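Local coordinates for uncharacterized protein (Bombyx mori, PDB 5AZ0) that is an aldo-keto reductase, AKR2E5, of the silkworm and probably reduces carbonyl substrates with a nicotinamide cofactor, at residues G21-W25 with I69-Y75. Residues are numbered along the deposited sequence; the frame is centred on the assembly and turned at random.
Sequences GYGTW and IDTAHFY. With ACT (acetate ion), chain F.
An acetate ion, probably from the crystallisation liquor, sits at the C-terminal ends of the first two parallel strands of this aldo-keto reductase TIM barrel: Thr24 N donates to its OXT (3.1 Å) and Trp25 N to its O (3.2 Å). Asp70 and Tyr75, with Lys104, salt-bridged to Asp70 and hydrogen-bonded to Tyr75 OH, match the Asp-Tyr-Lys part of the family's catalytic tetrad, so the ion probably occupies the active site. The extended chains run in register, Tyr22 beside Ile69 (CA-CA 4.8 Å), and Asp70 N donates to Tyr22 O at 3.1 Å. Beyond the strands, Thr24 OG1 (chi1 p) donates to Asp70 O (2.7 Å) and accepts from Thr71 OG1 (2.8 Å). Residues 73-75 form a 3-10 turn, bringing the Tyr75 ring (chi1 m) against Trp25 (chi1 t): indole five-membered ring and phenol make an offset stack, centroids 4.7 Å apart, planes at 25°. Phe74 CE2 extends the aromatic cluster, 3.4 Å from Trp25 CH2, and Trp25 CB makes a CH-pi contact 3.5 Å from the Tyr75 ring centroid.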
ATOM      1  N   GLY A  21       5.641  -0.456   6.398  1.00 26.26           N
ATOM      2  CA  GLY A  21       5.179  -1.805   6.089  1.00 26.83           C
ATOM      3  C   GLY A  21       6.019  -2.470   5.003  1.00 28.21           C
ATOM      4  O   GLY A  21       6.598  -1.781   4.143  1.00 28.47           O
ATOM      5  N   TYR A  22       6.075  -3.809   5.055  1.00 25.39           N
ATOM      6  CA  TYR A  22       6.821  -4.618   4.126  1.00 24.13           C
ATOM      7  C   TYR A  22       5.945  -4.958   2.922  1.00 24.17           C
ATOM      8  O   TYR A  22       4.986  -5.705   3.028  1.00 26.67           O
ATOM      9  CB  TYR A  22       7.371  -5.903   4.866  1.00 25.51           C
ATOM     10  CG  TYR A  22       8.234  -6.793   4.021  1.00 27.67           C
ATOM     11  CD1 TYR A  22       7.680  -7.738   3.161  1.00 27.88           C
ATOM     12  CD2 TYR A  22       9.615  -6.689   4.073  1.00 29.99           C
ATOM     13  CE1 TYR A  22       8.498  -8.557   2.372  1.00 32.30           C
ATOM     14  CE2 TYR A  22      10.428  -7.496   3.282  1.00 29.28           C
ATOM     15  CZ  TYR A  22       9.880  -8.431   2.473  1.00 29.33           C
ATOM     16  OH  TYR A  22      10.730  -9.144   1.674  1.00 31.13           O
ATOM     17  N   GLY A  23       6.275  -4.414   1.764  1.00 22.51           N
ATOM     18  CA  GLY A  23       5.558  -4.678   0.544  1.00 25.53           C
ATOM     19  C   GLY A  23       5.808  -6.069  -0.061  1.00 27.88           C
ATOM     20  O   GLY A  23       6.903  -6.613   0.047  1.00 27.58           O
ATOM     21  N   THR A  24       4.783  -6.647  -0.669  1.00 24.23           N
ATOM     22  CA  THR A  24       4.842  -8.013  -1.164  1.00 26.68           C
ATOM     23  C   THR A  24       4.428  -8.165  -2.623  1.00 28.59           C
ATOM     24  O   THR A  24       4.280  -9.300  -3.105  1.00 30.76           O
ATOM     25  CB  THR A  24       4.011  -8.956  -0.296  1.00 25.41           C
ATOM     26  OG1 THR A  24       2.613  -8.686  -0.406  1.00 24.50           O
ATOM     27  CG2 THR A  24       4.446  -8.913   1.148  1.00 23.64           C
ATOM     28  N   TRP A  25       4.234  -7.047  -3.327  1.00 24.07           N
ATOM     29  CA  TRP A  25       3.906  -7.117  -4.748  1.00 28.00           C
ATOM     30  C   TRP A  25       5.150  -7.099  -5.640  1.00 28.46           C
ATOM     31  O   TRP A  25       5.930  -6.127  -5.642  1.00 29.43           O
ATOM     32  CB  TRP A  25       3.099  -5.908  -5.114  1.00 30.53           C
ATOM     33  CG  TRP A  25       2.827  -5.722  -6.548  1.00 33.14           C
ATOM     34  CD1 TRP A  25       2.905  -4.510  -7.238  1.00 38.85           C
ATOM     35  CD2 TRP A  25       2.321  -6.680  -7.475  1.00 30.25           C
ATOM     36  NE1 TRP A  25       2.482  -4.684  -8.524  1.00 37.86           N
ATOM     37  CE2 TRP A  25       2.131  -5.998  -8.716  1.00 36.43           C
ATOM     38  CE3 TRP A  25       2.018  -8.041  -7.398  1.00 31.61           C
ATOM     39  CZ2 TRP A  25       1.643  -6.642  -9.878  1.00 36.71           C
ATOM     40  CZ3 TRP A  25       1.583  -8.693  -8.555  1.00 35.50           C
ATOM     41  CH2 TRP A  25       1.368  -7.979  -9.786  1.00 36.99           C
ATOM     42  N   ILE A  69       2.858  -6.012   7.411  1.00 21.08           N
ATOM     43  CA  ILE A  69       2.983  -6.724   6.171  1.00 21.02           C
ATOM     44  C   ILE A  69       1.789  -6.407   5.249  1.00 21.00           C
ATOM     45  O   ILE A  69       0.661  -6.648   5.602  1.00 20.05           O
ATOM     46  CB  ILE A  69       2.982  -8.257   6.436  1.00 20.74           C
ATOM     47  CG1 ILE A  69       4.119  -8.671   7.351  1.00 22.43           C
ATOM     48  CG2 ILE A  69       3.121  -9.019   5.116  1.00 22.52           C
ATOM     49  CD1 ILE A  69       3.904 -10.088   7.894  1.00 23.31           C
ATOM     50  N   ASP A  70       2.065  -5.939   4.039  1.00 21.59           N
ATOM     51  CA  ASP A  70       1.032  -5.503   3.110  1.00 20.68           C
ATOM     52  C   ASP A  70       0.959  -6.496   2.026  1.00 20.20           C
ATOM     53  O   ASP A  70       1.979  -6.740   1.336  1.00 20.92           O
ATOM     54  CB  ASP A  70       1.392  -4.117   2.517  1.00 21.00           C
ATOM     55  CG  ASP A  70       0.304  -3.573   1.600  1.00 20.96           C
ATOM     56  OD1 ASP A  70      -0.693  -3.034   2.155  1.00 19.73           O
ATOM     57  OD2 ASP A  70       0.468  -3.701   0.327  1.00 21.38           O
ATOM     58  N   THR A  71      -0.181  -7.156   1.885  1.00 18.95           N
ATOM     59  CA  THR A  71      -0.308  -8.010   0.763  1.00 20.41           C
ATOM     60  C   THR A  71      -1.684  -7.873   0.134  1.00 21.17           C
ATOM     61  O   THR A  71      -2.434  -6.999   0.505  1.00 21.61           O
ATOM     62  CB  THR A  71       0.044  -9.504   1.121  1.00 22.44           C
ATOM     63  OG1 THR A  71       0.288 -10.211  -0.102  1.00 22.45           O
ATOM     64  CG2 THR A  71      -1.043 -10.193   1.879  1.00 20.20           C
ATOM     65  N   ALA A  72      -1.994  -8.756  -0.809  1.00 19.89           N
ATOM     66  CA  ALA A  72      -3.260  -8.697  -1.556  1.00 22.08           C
ATOM     67  C   ALA A  72      -3.567 -10.041  -2.245  1.00 22.98           C
ATOM     68  O   ALA A  72      -2.665 -10.701  -2.587  1.00 23.04           O
ATOM     69  CB  ALA A  72      -3.220  -7.578  -2.606  1.00 20.96           C
ATOM     70  N   HIS A  73      -4.834 -10.375  -2.479  1.00 24.25           N
ATOM     71  CA  HIS A  73      -5.170 -11.460  -3.347  1.00 24.90           C
ATOM     72  C   HIS A  73      -4.414 -11.393  -4.668  1.00 29.19           C
ATOM     73  O   HIS A  73      -3.706 -12.361  -5.071  1.00 25.31           O
ATOM     74  CB  HIS A  73      -6.662 -11.494  -3.572  1.00 23.75           C
ATOM     75  CG  HIS A  73      -7.100 -12.580  -4.497  1.00 22.79           C
ATOM     76  ND1 HIS A  73      -8.316 -12.565  -5.147  1.00 23.86           N
ATOM     77  CD2 HIS A  73      -6.464 -13.717  -4.902  1.00 24.58           C
ATOM     78  CE1 HIS A  73      -8.424 -13.655  -5.896  1.00 23.70           C
ATOM     79  NE2 HIS A  73      -7.299 -14.364  -5.769  1.00 23.29           N
ATOM     80  N   PHE A  74      -4.454 -10.214  -5.290  1.00 27.29           N
ATOM     81  CA  PHE A  74      -3.751 -10.013  -6.558  1.00 27.16           C
ATOM     82  C   PHE A  74      -2.256 -10.289  -6.575  1.00 26.99           C
ATOM     83  O   PHE A  74      -1.710 -10.448  -7.628  1.00 24.02           O
ATOM     84  CB  PHE A  74      -4.002  -8.580  -7.059  1.00 30.58           C
ATOM     85  CG  PHE A  74      -3.518  -8.322  -8.458  1.00 31.71           C
ATOM     86  CD1 PHE A  74      -4.179  -8.890  -9.534  1.00 33.63           C
ATOM     87  CD2 PHE A  74      -2.422  -7.466  -8.703  1.00 33.09           C
ATOM     88  CE1 PHE A  74      -3.737  -8.653 -10.860  1.00 32.99           C
ATOM     89  CE2 PHE A  74      -1.980  -7.214 -10.021  1.00 35.77           C
ATOM     90  CZ  PHE A  74      -2.636  -7.819 -11.097  1.00 29.91           C
ATOM     91  N   TYR A  75      -1.564 -10.234  -5.448  1.00 25.80           N
ATOM     92  CA  TYR A  75      -0.122 -10.395  -5.450  1.00 23.94           C
ATOM     93  C   TYR A  75       0.384 -11.842  -5.503  1.00 25.63           C
ATOM     94  O   TYR A  75       1.589 -12.061  -5.571  1.00 28.67           O
ATOM     95  CB  TYR A  75       0.482  -9.684  -4.272  1.00 25.60           C
ATOM     96  CG  TYR A  75       0.160  -8.182  -4.139  1.00 24.85           C
ATOM     97  CD1 TYR A  75      -0.348  -7.414  -5.195  1.00 25.31           C
ATOM     98  CD2 TYR A  75       0.401  -7.557  -2.939  1.00 26.02           C
ATOM     99  CE1 TYR A  75      -0.619  -6.057  -5.031  1.00 27.76           C
ATOM    100  CE2 TYR A  75       0.144  -6.209  -2.760  1.00 26.16           C
ATOM    101  CZ  TYR A  75      -0.355  -5.447  -3.790  1.00 27.10           C
ATOM    102  OH  TYR A  75      -0.608  -4.113  -3.509  1.00 24.70           O
TER
HETATM  103  C   ACT F 405       3.027  -3.710  -1.865  1.00 31.11           C
HETATM  104  O   ACT F 405       4.025  -3.953  -2.573  1.00 33.66           O
HETATM  105  OXT ACT F 405       2.626  -4.455  -0.950  1.00 26.31           O
HETATM  106  CH3 ACT F 405       2.278  -2.443  -2.121  1.00 31.04           C
HETATM  107  O   HOH W   1       3.860 -10.486  -5.560  1.00 28.10           O